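Esterase (Pelagibacterium halotolerans, PDB 5DWD) probably hydrolyses carboxylic ester bonds, as a carboxylesterase of the alpha/beta-hydrolase superfamily. Local coordinates at residues A158-S163 and P181-H186. Residues are numbered along the deposited sequence; the frame is centred on the assembly and turned at random.
Sequences AIIAFS and PVLLIH
Phe162 and Ile185 lie side by side on neighbouring parallel strands of the alpha/beta-hydrolase sheet, the two strands of a beta-alpha-beta unit linked through helix 169-175. The N-to-C directions of strand segments 158-162 and 182-186 differ by 10°, and five backbone hydrogen bonds, the first Ile159 N to Pro181 O at 2.9 Å and the last Ser163 N to Ile185 O at 2.8 Å, set the register. Both side chains point to the face packed by helix 226-239. With CG1 anti to the carbonyl carbon (chi1 -66°) and CG2 anti to the backbone N, both branches of Ile185 lie along one side of the Phe162 ring, Ile185 CD1 obliquely 3.5 Å from Phe162 CE1 and Ile185 CG2 3.7 Å from Phe162 CD1. Ile160 CG2 adds a looser contact, 4.3 Å from Ile185 CD1. On the reverse face, toward helix 140-149, Ala161 CB touches Leu184 CD2 at 3.9 Å. At the C-terminal ends, beside the probable catalytic triad, Ser163 CA sits over one face of the His186 ring, 3.6 Å from its centroid and 12° off the normal, a CH-pi contact. Replacing this imidazole with the methyl of an alanine would probably uncover Ser163 CA and strip two hydrogen-bond mates from their partners: ND1 from Ser198 OG, NE2 from Val193 O.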
ATOM      1  N   ALA B 158      -7.401  -2.542  -4.165  1.00 16.28           N
ATOM      2  CA  ALA B 158      -7.227  -3.890  -3.561  1.00 16.14           C
ATOM      3  C   ALA B 158      -7.172  -4.981  -4.621  1.00 14.81           C
ATOM      4  O   ALA B 158      -7.632  -4.740  -5.744  1.00 16.00           O
ATOM      5  CB  ALA B 158      -8.389  -4.243  -2.636  1.00 17.15           C
ATOM      6  N   ILE B 159      -6.674  -6.180  -4.244  1.00 15.37           N
ATOM      7  CA  ILE B 159      -6.858  -7.354  -5.079  1.00 14.00           C
ATOM      8  C   ILE B 159      -7.575  -8.425  -4.211  1.00 14.24           C
ATOM      9  O   ILE B 159      -7.193  -8.645  -3.088  1.00 14.81           O
ATOM     10  CB  ILE B 159      -5.490  -7.903  -5.595  1.00 14.96           C
ATOM     11  CG1 ILE B 159      -4.746  -6.801  -6.354  1.00 16.84           C
ATOM     12  CG2 ILE B 159      -5.619  -9.212  -6.329  1.00 15.95           C
ATOM     13  CD1 ILE B 159      -3.361  -7.151  -6.734  1.00 15.10           C
ATOM     14  N   ILE B 160      -8.516  -9.126  -4.835  1.00 14.24           N
ATOM     15  CA  ILE B 160      -9.174 -10.285  -4.266  1.00 12.94           C
ATOM     16  C   ILE B 160      -8.883 -11.491  -5.181  1.00 15.99           C
ATOM     17  O   ILE B 160      -9.257 -11.474  -6.353  1.00 14.87           O
ATOM     18  CB  ILE B 160     -10.674 -10.151  -4.022  1.00 14.51           C
ATOM     19  CG1 ILE B 160     -10.921  -8.932  -3.170  1.00 15.58           C
ATOM     20  CG2 ILE B 160     -11.140 -11.456  -3.332  1.00 15.67           C
ATOM     21  CD1 ILE B 160     -12.376  -8.658  -2.882  1.00 16.35           C
ATOM     22  N   ALA B 161      -8.163 -12.476  -4.640  1.00 15.18           N
ATOM     23  CA  ALA B 161      -7.780 -13.673  -5.390  1.00 14.07           C
ATOM     24  C   ALA B 161      -8.450 -14.889  -4.823  1.00 14.72           C
ATOM     25  O   ALA B 161      -8.046 -15.347  -3.762  1.00 14.10           O
ATOM     26  CB  ALA B 161      -6.273 -13.823  -5.371  1.00 15.96           C
ATOM     27  N   PHE B 162      -9.421 -15.402  -5.543  1.00 13.23           N
ATOM     28  CA  PHE B 162     -10.100 -16.640  -5.171  1.00 13.28           C
ATOM     29  C   PHE B 162      -9.426 -17.846  -5.852  1.00 13.12           C
ATOM     30  O   PHE B 162      -9.354 -17.941  -7.078  1.00 13.80           O
ATOM     31  CB  PHE B 162     -11.527 -16.691  -5.640  1.00 13.62           C
ATOM     32  CG  PHE B 162     -12.446 -15.670  -4.989  1.00 15.07           C
ATOM     33  CD1 PHE B 162     -13.117 -16.001  -3.840  1.00 14.96           C
ATOM     34  CD2 PHE B 162     -12.756 -14.470  -5.611  1.00 14.10           C
ATOM     35  CE1 PHE B 162     -14.016 -15.085  -3.256  1.00 14.24           C
ATOM     36  CE2 PHE B 162     -13.649 -13.585  -5.053  1.00 16.08           C
ATOM     37  CZ  PHE B 162     -14.322 -13.901  -3.886  1.00 16.54           C
ATOM     38  N   SER B 163      -8.904 -18.746  -5.055  1.00 12.82           N
ATOM     39  CA  SER B 163      -8.403 -20.047  -5.560  1.00 14.71           C
ATOM     40  C   SER B 163      -7.298 -19.981  -6.608  1.00 14.00           C
ATOM     41  O   SER B 163      -7.311 -20.726  -7.554  1.00 13.97           O
ATOM     42  CB  SER B 163      -9.556 -20.922  -6.064  1.00 16.13           C
ATOM     43  OG  SER B 163     -10.646 -20.909  -5.091  1.00 15.59           O
ATOM     44  N   PRO B 181      -3.628  -3.686  -0.730  1.00 19.10           N
ATOM     45  CA  PRO B 181      -4.040  -4.793   0.117  1.00 17.93           C
ATOM     46  C   PRO B 181      -4.561  -5.954  -0.727  1.00 16.97           C
ATOM     47  O   PRO B 181      -5.126  -5.760  -1.774  1.00 17.44           O
ATOM     48  CB  PRO B 181      -5.187  -4.259   0.930  1.00 21.42           C
ATOM     49  CG  PRO B 181      -5.599  -3.011   0.274  1.00 19.99           C
ATOM     50  CD  PRO B 181      -4.452  -2.486  -0.513  1.00 18.07           C
ATOM     51  N   VAL B 182      -4.353  -7.180  -0.193  1.00 16.67           N
ATOM     52  CA  VAL B 182      -4.668  -8.372  -0.940  1.00 16.06           C
ATOM     53  C   VAL B 182      -5.420  -9.301  -0.000  1.00 17.88           C
ATOM     54  O   VAL B 182      -5.009  -9.557   1.118  1.00 18.62           O
ATOM     55  CB  VAL B 182      -3.384  -9.078  -1.482  1.00 16.40           C
ATOM     56  CG1 VAL B 182      -3.706 -10.459  -2.056  1.00 18.90           C
ATOM     57  CG2 VAL B 182      -2.641  -8.204  -2.488  1.00 15.79           C
ATOM     58  N   LEU B 183      -6.522  -9.830  -0.485  1.00 15.30           N
ATOM     59  CA  LEU B 183      -7.238 -10.883   0.207  1.00 16.11           C
ATOM     60  C   LEU B 183      -7.216 -12.161  -0.624  1.00 15.75           C
ATOM     61  O   LEU B 183      -7.665 -12.177  -1.802  1.00 15.22           O
ATOM     62  CB  LEU B 183      -8.687 -10.479   0.377  1.00 17.45           C
ATOM     63  CG  LEU B 183      -9.721 -11.449   0.935  1.00 17.43           C
ATOM     64  CD1 LEU B 183      -9.242 -12.045   2.237  1.00 20.87           C
ATOM     65  CD2 LEU B 183     -11.105 -10.871   1.020  1.00 20.61           C
ATOM     66  N   LEU B 184      -6.687 -13.243  -0.049  1.00 16.26           N
ATOM     67  CA  LEU B 184      -6.684 -14.560  -0.658  1.00 16.19           C
ATOM     68  C   LEU B 184      -7.764 -15.399  -0.036  1.00 16.95           C
ATOM     69  O   LEU B 184      -7.889 -15.381   1.201  1.00 16.07           O
ATOM     70  CB  LEU B 184      -5.347 -15.258  -0.393  1.00 16.83           C
ATOM     71  CG  LEU B 184      -4.076 -14.454  -0.768  1.00 18.67           C
ATOM     72  CD1 LEU B 184      -2.829 -15.110  -0.153  1.00 22.95           C
ATOM     73  CD2 LEU B 184      -3.898 -14.271  -2.262  1.00 21.47           C
ATOM     74  N   ILE B 185      -8.520 -16.114  -0.880  1.00 15.25           N
ATOM     75  CA  ILE B 185      -9.598 -16.959  -0.420  1.00 15.83           C
ATOM     76  C   ILE B 185      -9.473 -18.251  -1.141  1.00 15.51           C
ATOM     77  O   ILE B 185      -9.381 -18.260  -2.383  1.00 15.40           O
ATOM     78  CB  ILE B 185     -10.960 -16.320  -0.782  1.00 16.47           C
ATOM     79  CG1 ILE B 185     -11.103 -15.018   0.028  1.00 18.23           C
ATOM     80  CG2 ILE B 185     -12.106 -17.302  -0.482  1.00 16.21           C
ATOM     81  CD1 ILE B 185     -12.286 -14.248  -0.290  1.00 19.40           C
ATOM     82  N   HIS B 186      -9.513 -19.399  -0.408  1.00 14.29           N
ATOM     83  CA  HIS B 186      -9.213 -20.661  -1.063  1.00 14.31           C
ATOM     84  C   HIS B 186      -9.898 -21.804  -0.313  1.00 16.13           C
ATOM     85  O   HIS B 186      -9.863 -21.781   0.873  1.00 16.67           O
ATOM     86  CB  HIS B 186      -7.659 -20.834  -1.099  1.00 13.96           C
ATOM     87  CG  HIS B 186      -7.137 -21.665  -2.226  1.00 14.34           C
ATOM     88  ND1 HIS B 186      -6.117 -21.218  -3.017  1.00 13.68           N
ATOM     89  CD2 HIS B 186      -7.533 -22.846  -2.783  1.00 13.91           C
ATOM     90  CE1 HIS B 186      -5.835 -22.102  -3.943  1.00 14.66           C
ATOM     91  NE2 HIS B 186      -6.696 -23.089  -3.857  1.00 15.99           N
TER